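Local coordinates for endo-beta-1,4-xylanase Xyn10C (Pseudomonas cellulosa, PDB 1GNY), which cleaves internal linkages of the xylan backbone with its C-terminal catalytic domain and binds xylan and xylooligosaccharides through the N-terminal family 15 module described here, at residues A[44-49]-A[145-150]; A[61-66]-A[128-133]; A[74-79]-A[98-103]. One frame throughout, in Å; residues are numbered along the deposited sequence.

Contact 1 of 3, residues A[44-49]-A[145-150]; sequences AVFDIA and VTITLA
Phe46 O accepts a probable hydrogen bond from Val128 N, which ties strand 42-48 to its sheet neighbour 126-133 while the phenyl group turns inward to meet Val145 and Ile147 on the other sheet. The meeting is wholly apolar. CG of Phe46 sits between its backbone N and carbonyl carbon (chi1 62°), and from there the ring reaches across with its CZ corner leading. That CZ lies 4.0 Å from CG1 of Val145, which approaches the ring obliquely. Ile147 comes in at the ring edge, near its plane, with CD1 4.3 Å from Phe46 CZ. The same methyl also meets Ile48: the two isoleucines point at each other tip to tip, Ile48 CD1 to Ile147 CD1, at 3.9 Å. Ile48 CD1 in turn lies in the plane of the Phe46 ring, 3.8 Å from its CE2, so two methyls from different strands abut one rim. Trp13 packs on the ring from outside the two segments, its plane tilted against the phenyl. Asp47, on the other side of the strand, forms salt bridges with Arg14 and Lys83. The short strand axes pass 11.4 Å apart at 32°, as two facing sheets of a beta-sandwich do. With methyls and ring carbons alone in touch, shape and exclusion of water rather than directed bonds join the sheets at this point.

Contact 2 of 3, residues A[61-66]-A[128-133]; sequences MVVNVS and VGIQAK. With NA (sodium ion), chain C.
Met61 buries the most surface here, running its thioether alongside Ile130 so that the two side chains slide past each other in opposite directions. Its chain is extended beyond CG, which carries SD to 4.0 Å from Ile130 CB. The terminal methyl goes further and ends over the backbone of Gly129, with CE 3.7 Å from Gly129 O. Ile130, its CG1 anti to the backbone N (chi1 -167°), sends CD1 the other way to meet Val63 CG1 at 4.3 Å. Ile78 of strand 75-82 touches both Met61 and Ile130, while Val145 and Ile142 of strand 139-149 add to the same apolar layer. Cut back to an alanine, Met61 would lose everything beyond CB, which would probably open a gap beside Ile130 and the Gly129 peptide. Asn64, on the outward side of the strand, binds the sodium ion through OD1 at 2.4 Å, and Val65 O joins it at 2.6 Å; Ala102 O supplies a further ligand. Asn64 ND2 donates to water 1, itself a ligand of the ion, and to Asp105 OD1, which helps to fix the amide's rotation. Just beyond, Ser66 OG caps Phe69 N at the start of helix 67-72. Two strands whose short axes pass 10.2 Å apart at 31°, facing each other through interleaved apolar side chains, are characteristic of the core between the sheets of a beta-jelly-roll carbohydrate-binding module.

Contact 3 of 3, residues A[74-79]-A[98-103]; sequences ANLQIF and SELTAD. With NA (sodium ion), chain C.
Leu76 and Leu100 meet because each has CG set opposite its own carbonyl carbon and beside its backbone N (chi1 -77° and -53°), which aims the isopropyl ends of strand and loop at one another. The side chains approach at a slant rather than head-on, and the touching branch is CD1 of both, 4.1 Å apart. Leu100 CD1 also comes 4.0 Å from Ala74 O, so this one methyl lies against a leucine branch and the last carbonyl before strand 75-82. Phe69 of helix 67-72 touches Ala74, Leu76 and Leu100. Leu108 packs on Leu76 and Leu106 on Leu100, both from strand 106-111. In the beta-sandwich of this module the contact thus pins the long connection between strands 85-90 and 106-111, which passes from one sheet to the other, against the beginning of strand 75-82. Several polar bonds lie along the loop. Ser98 OG donates to Glu99 OE2 at 2.9 Å, and the carboxylate oxygen receives it on its anti lone pair, away from the other oxygen; both residues also touch a crystal neighbour. Thr101 forms an ST turn: its OG1, anti to the backbone N, accepts from Asp103 N at 3.0 Å with a fairly straight N-H...O angle of 165°. Within that turn Ala102 O binds the sodium ion at 2.4 Å. Lys70 NZ donates to Leu100 O, tying the loop to the helix as well, and Asn75 OD1 accepts from Ser97 N just ahead of Ser98.

How the contacts relate
Contacts 1 and 2 join the two facing sheets, with centres 13 Å apart, and meet where Val145 CG2 packs on Met61 CG at 3.9 Å. Contact 3 lies about 7 Å from contact 2, centre to centre; Gln131 NE2 hydrogen-bonds to Gln77 OE1 at 2.9 Å between neighbouring strands, and one sodium ion takes ligands from 61-66 and 98-103. Along the chain, contact 3 is nested within contact 2, and contact 2 within contact 1. Strands 42-48, 126-133 and 75-82 are neighbours in the sheet that helps carry the xylooligosaccharide: a bound xylose comes to about 9 Å from Gly129 of contact 2, against about 11 Å from the Phe46 side chain and about 14 Å from that of Leu76.

Contact 1 of 3, residues A[44-49]-A[145-150]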
# COMPACT_ATOMS: atom_id res chain seq x y z
N ALA A 44 -4.76 -0.57 -4.43
CA ALA A 44 -3.75 -0.60 -5.50
C ALA A 44 -2.50 -1.29 -4.97
O ALA A 44 -2.11 -1.01 -3.85
CB ALA A 44 -3.43 0.76 -5.93
N VAL A 45 -1.92 -2.16 -5.78
CA VAL A 45 -0.78 -2.99 -5.39
C VAL A 45 0.29 -3.13 -6.48
O VAL A 45 0.01 -2.88 -7.65
CB VAL A 45 -1.22 -4.44 -5.01
CG1 VAL A 45 -2.15 -4.47 -3.75
CG2 VAL A 45 -1.85 -5.17 -6.15
N PHE A 46 1.48 -3.55 -6.04
CA PHE A 46 2.60 -3.88 -6.91
C PHE A 46 3.33 -5.03 -6.23
O PHE A 46 3.09 -5.35 -5.05
CB PHE A 46 3.54 -2.68 -7.11
CG PHE A 46 4.17 -2.19 -5.84
CD1 PHE A 46 3.50 -1.29 -5.02
CD2 PHE A 46 5.42 -2.69 -5.42
CE1 PHE A 46 4.05 -0.88 -3.81
CE2 PHE A 46 5.96 -2.27 -4.21
CZ PHE A 46 5.28 -1.39 -3.41
N ASP A 47 4.28 -5.61 -6.94
CA ASP A 47 5.05 -6.71 -6.38
C ASP A 47 6.51 -6.36 -6.14
O ASP A 47 7.15 -5.69 -6.95
CB ASP A 47 5.07 -7.92 -7.31
CG ASP A 47 3.72 -8.47 -7.57
OD1 ASP A 47 2.86 -8.47 -6.65
OD2 ASP A 47 3.44 -8.96 -8.67
N ILE A 48 7.02 -6.80 -5.01
CA ILE A 48 8.45 -6.82 -4.74
C ILE A 48 8.89 -8.21 -5.18
O ILE A 48 8.44 -9.25 -4.66
CB ILE A 48 8.79 -6.55 -3.27
CG1 ILE A 48 8.47 -5.09 -2.89
CG2 ILE A 48 10.30 -6.85 -2.96
CD1 ILE A 48 9.25 -3.99 -3.65
N ALA A 49 9.84 -8.23 -6.12
CA ALA A 49 10.36 -9.51 -6.61
C ALA A 49 11.18 -10.29 -5.58
O ALA A 49 12.09 -9.76 -4.92
CB ALA A 49 11.23 -9.25 -7.86
N VAL A 145 6.48 5.47 -3.55
CA VAL A 145 6.60 4.46 -2.49
C VAL A 145 8.08 4.16 -2.31
O VAL A 145 8.77 3.84 -3.27
CB VAL A 145 5.86 3.15 -2.81
CG1 VAL A 145 6.03 2.14 -1.69
CG2 VAL A 145 4.37 3.41 -3.08
N THR A 146 8.58 4.33 -1.09
CA THR A 146 9.98 4.00 -0.83
C THR A 146 10.07 3.02 0.33
O THR A 146 9.41 3.20 1.37
CB THR A 146 10.94 5.23 -0.76
OG1 THR A 146 11.43 5.45 0.55
CG2 THR A 146 10.35 6.47 -1.21
N ILE A 147 10.84 1.96 0.11
CA ILE A 147 10.98 0.88 1.11
C ILE A 147 12.43 0.87 1.60
O ILE A 147 13.33 0.68 0.81
CB ILE A 147 10.55 -0.48 0.55
CG1 ILE A 147 9.08 -0.38 0.08
CG2 ILE A 147 10.72 -1.58 1.60
CD1 ILE A 147 8.55 -1.58 -0.65
N THR A 148 12.60 1.04 2.89
CA THR A 148 13.94 1.04 3.51
C THR A 148 14.11 -0.26 4.29
O THR A 148 13.45 -0.47 5.29
CB THR A 148 14.14 2.25 4.41
OG1 THR A 148 14.02 3.45 3.64
CG2 THR A 148 15.57 2.33 4.93
N LEU A 149 15.03 -1.11 3.83
CA LEU A 149 15.28 -2.41 4.47
C LEU A 149 16.17 -2.24 5.71
O LEU A 149 16.93 -1.26 5.82
CB LEU A 149 16.00 -3.39 3.52
CG LEU A 149 15.42 -3.61 2.12
CD1 LEU A 149 16.23 -4.62 1.37
CD2 LEU A 149 13.95 -4.03 2.19
N ALA A 150 16.07 -3.21 6.59
CA ALA A 150 16.95 -3.37 7.77
C ALA A 150 18.20 -4.16 7.37
O ALA A 150 18.53 -5.21 7.96
CB ALA A 150 16.19 -4.08 8.87

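Contact 2 of 3, residues A[61-66]-A[128-133]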
# COMPACT_ATOMS: atom_id res chain seq x y z
N MET A 61 4.77 5.89 1.90
CA MET A 61 4.02 6.29 0.71
C MET A 61 3.66 7.77 0.73
O MET A 61 3.15 8.22 1.74
CB MET A 61 2.72 5.47 0.59
CG MET A 61 2.94 4.01 0.47
SD MET A 61 1.49 3.22 -0.32
CE MET A 61 2.06 1.54 -0.28
N VAL A 62 3.91 8.50 -0.35
CA VAL A 62 3.42 9.90 -0.43
C VAL A 62 2.09 9.77 -1.17
O VAL A 62 2.08 9.26 -2.31
CB VAL A 62 4.34 10.85 -1.17
CG1 VAL A 62 3.68 12.24 -1.33
CG2 VAL A 62 5.68 11.00 -0.44
N VAL A 63 1.01 10.23 -0.56
CA VAL A 63 -0.34 10.10 -1.15
C VAL A 63 -1.11 11.41 -1.18
O VAL A 63 -0.77 12.34 -0.48
CB VAL A 63 -1.21 9.05 -0.42
CG1 VAL A 63 -0.50 7.71 -0.38
CG2 VAL A 63 -1.57 9.49 1.02
N ASN A 64 -2.12 11.46 -2.04
CA ASN A 64 -3.09 12.56 -2.04
C ASN A 64 -4.47 11.97 -2.04
O ASN A 64 -4.80 11.10 -2.87
CB ASN A 64 -2.92 13.50 -3.21
CG ASN A 64 -3.76 14.77 -3.04
OD1 ASN A 64 -4.95 14.77 -3.32
ND2 ASN A 64 -3.15 15.85 -2.49
N VAL A 65 -5.28 12.41 -1.08
CA VAL A 65 -6.65 11.88 -0.92
C VAL A 65 -7.70 12.91 -1.39
O VAL A 65 -7.56 14.09 -1.13
CB VAL A 65 -6.93 11.26 0.48
CG1 VAL A 65 -5.63 11.04 1.34
CG2 VAL A 65 -8.02 11.95 1.25
N SER A 66 -8.71 12.45 -2.13
CA SER A 66 -9.73 13.38 -2.64
C SER A 66 -10.69 13.83 -1.55
O SER A 66 -10.85 13.19 -0.49
CB SER A 66 -10.55 12.78 -3.80
OG SER A 66 -11.51 11.86 -3.33
N VAL A 128 2.50 -5.77 -2.25
CA VAL A 128 2.46 -4.61 -1.35
C VAL A 128 1.48 -3.59 -1.90
O VAL A 128 1.39 -3.40 -3.12
CB VAL A 128 3.88 -3.94 -1.22
CG1 VAL A 128 3.83 -2.73 -0.26
CG2 VAL A 128 4.91 -4.95 -0.77
N GLY A 129 0.71 -2.93 -1.05
CA GLY A 129 -0.17 -1.89 -1.54
C GLY A 129 -0.85 -1.08 -0.47
O GLY A 129 -0.38 -1.09 0.68
N ILE A 130 -1.87 -0.35 -0.89
CA ILE A 130 -2.71 0.48 0.01
C ILE A 130 -4.16 0.29 -0.38
O ILE A 130 -4.49 0.21 -1.56
CB ILE A 130 -2.25 1.98 -0.02
CG1 ILE A 130 -2.90 2.77 1.14
CG2 ILE A 130 -2.45 2.60 -1.39
CD1 ILE A 130 -2.33 4.21 1.28
N GLN A 131 -5.03 0.22 0.62
CA GLN A 131 -6.46 -0.04 0.38
C GLN A 131 -7.35 0.79 1.31
O GLN A 131 -6.91 1.16 2.42
CB GLN A 131 -6.80 -1.54 0.52
CG GLN A 131 -6.54 -2.11 1.94
CD GLN A 131 -6.84 -3.61 2.03
OE1 GLN A 131 -7.15 -4.24 1.01
NE2 GLN A 131 -6.75 -4.18 3.27
N ALA A 132 -8.55 1.04 0.85
CA ALA A 132 -9.54 1.76 1.64
C ALA A 132 -10.22 0.78 2.60
O ALA A 132 -10.44 -0.38 2.26
CB ALA A 132 -10.56 2.40 0.73
N LYS A 133 -10.58 1.27 3.77
CA LYS A 133 -11.32 0.48 4.76
C LYS A 133 -12.49 1.31 5.31
O LYS A 133 -12.30 2.45 5.71
CB LYS A 133 -10.46 0.05 5.95
CG LYS A 133 -9.18 -0.76 5.64
CD LYS A 133 -9.49 -2.11 5.16
CE LYS A 133 -9.82 -3.13 6.28
NZ LYS A 133 -10.62 -4.25 5.57
NA NA C . -6.49 16.28 -2.19
O HOH W 1 -4.65 18.36 -2.18
O HOH W 2 -7.72 16.98 -3.52

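Contact 3 of 3, residues A[74-79]-A[98-103]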
# COMPACT_ATOMS: atom_id res chain seq x y z
N ALA A 74 -13.64 7.04 5.57
CA ALA A 74 -12.92 5.76 5.45
C ALA A 74 -11.45 5.90 5.87
O ALA A 74 -10.88 6.98 5.87
CB ALA A 74 -13.00 5.22 4.03
N ASN A 75 -10.86 4.77 6.25
CA ASN A 75 -9.47 4.73 6.67
C ASN A 75 -8.57 4.21 5.53
O ASN A 75 -9.11 3.70 4.54
CB ASN A 75 -9.28 3.80 7.87
CG ASN A 75 -10.14 4.19 9.07
OD1 ASN A 75 -10.37 5.37 9.36
ND2 ASN A 75 -10.69 3.17 9.74
N LEU A 76 -7.27 4.38 5.69
CA LEU A 76 -6.29 3.86 4.68
C LEU A 76 -5.35 2.88 5.35
O LEU A 76 -4.70 3.19 6.40
CB LEU A 76 -5.49 4.98 4.02
CG LEU A 76 -6.19 5.81 2.96
CD1 LEU A 76 -5.29 6.98 2.55
CD2 LEU A 76 -6.60 4.96 1.75
N GLN A 77 -5.20 1.73 4.70
CA GLN A 77 -4.34 0.66 5.20
C GLN A 77 -3.26 0.27 4.20
O GLN A 77 -3.59 -0.26 3.14
CB GLN A 77 -5.16 -0.59 5.54
CG GLN A 77 -4.30 -1.79 5.98
CD GLN A 77 -5.11 -3.01 6.39
OE1 GLN A 77 -6.24 -3.23 5.92
NE2 GLN A 77 -4.53 -3.81 7.26
N ILE A 78 -2.02 0.58 4.53
CA ILE A 78 -0.84 0.03 3.80
C ILE A 78 -0.75 -1.42 4.29
O ILE A 78 -0.83 -1.67 5.48
CB ILE A 78 0.46 0.81 4.09
CG1 ILE A 78 0.39 2.24 3.52
CG2 ILE A 78 1.68 0.06 3.53
CD1 ILE A 78 1.47 3.15 4.01
N PHE A 79 -0.48 -2.36 3.40
CA PHE A 79 -0.35 -3.78 3.76
C PHE A 79 0.66 -4.48 2.86
O PHE A 79 1.03 -3.97 1.83
CB PHE A 79 -1.72 -4.48 3.68
CG PHE A 79 -2.31 -4.54 2.29
CD1 PHE A 79 -2.92 -3.43 1.71
CD2 PHE A 79 -2.23 -5.70 1.54
CE1 PHE A 79 -3.46 -3.48 0.43
CE2 PHE A 79 -2.72 -5.75 0.26
CZ PHE A 79 -3.36 -4.64 -0.31
N SER A 98 -9.48 10.54 10.64
CA SER A 98 -9.17 11.74 11.47
C SER A 98 -7.76 12.33 11.24
O SER A 98 -7.55 13.54 11.39
CB SER A 98 -9.39 11.44 12.97
OG SER A 98 -8.53 10.43 13.42
N GLU A 99 -6.84 11.49 10.79
CA GLU A 99 -5.48 11.91 10.53
C GLU A 99 -5.24 12.24 9.06
O GLU A 99 -4.13 12.62 8.68
CB GLU A 99 -4.53 10.85 11.02
CG GLU A 99 -4.92 10.32 12.42
CD GLU A 99 -4.95 11.41 13.48
OE1 GLU A 99 -3.87 11.96 13.80
OE2 GLU A 99 -6.05 11.71 14.01
N LEU A 100 -6.23 12.05 8.22
CA LEU A 100 -6.11 12.41 6.80
C LEU A 100 -6.71 13.79 6.51
O LEU A 100 -7.53 14.33 7.27
CB LEU A 100 -6.82 11.36 5.95
CG LEU A 100 -6.44 9.87 6.18
CD1 LEU A 100 -7.40 8.97 5.39
CD2 LEU A 100 -5.01 9.64 5.80
N THR A 101 -6.33 14.31 5.35
CA THR A 101 -6.85 15.57 4.82
C THR A 101 -6.81 15.49 3.29
O THR A 101 -5.95 14.80 2.71
CB THR A 101 -6.02 16.79 5.28
OG1 THR A 101 -6.58 18.00 4.73
CG2 THR A 101 -4.60 16.75 4.76
N ALA A 102 -7.73 16.20 2.67
CA ALA A 102 -7.70 16.36 1.22
C ALA A 102 -6.95 17.63 0.80
O ALA A 102 -6.76 17.88 -0.41
CB ALA A 102 -9.11 16.41 0.69
N ASP A 103 -6.51 18.43 1.76
CA ASP A 103 -5.94 19.76 1.48
C ASP A 103 -4.48 19.79 1.02
O ASP A 103 -4.03 20.77 0.40
CB ASP A 103 -6.03 20.64 2.72
CG ASP A 103 -7.43 20.88 3.16
OD1 ASP A 103 -8.33 20.97 2.30
OD2 ASP A 103 -7.74 21.01 4.36
NA NA C . -6.49 16.28 -2.19
O HOH W 2 -7.72 16.98 -3.52
O HOH W 1 -4.65 18.36 -2.18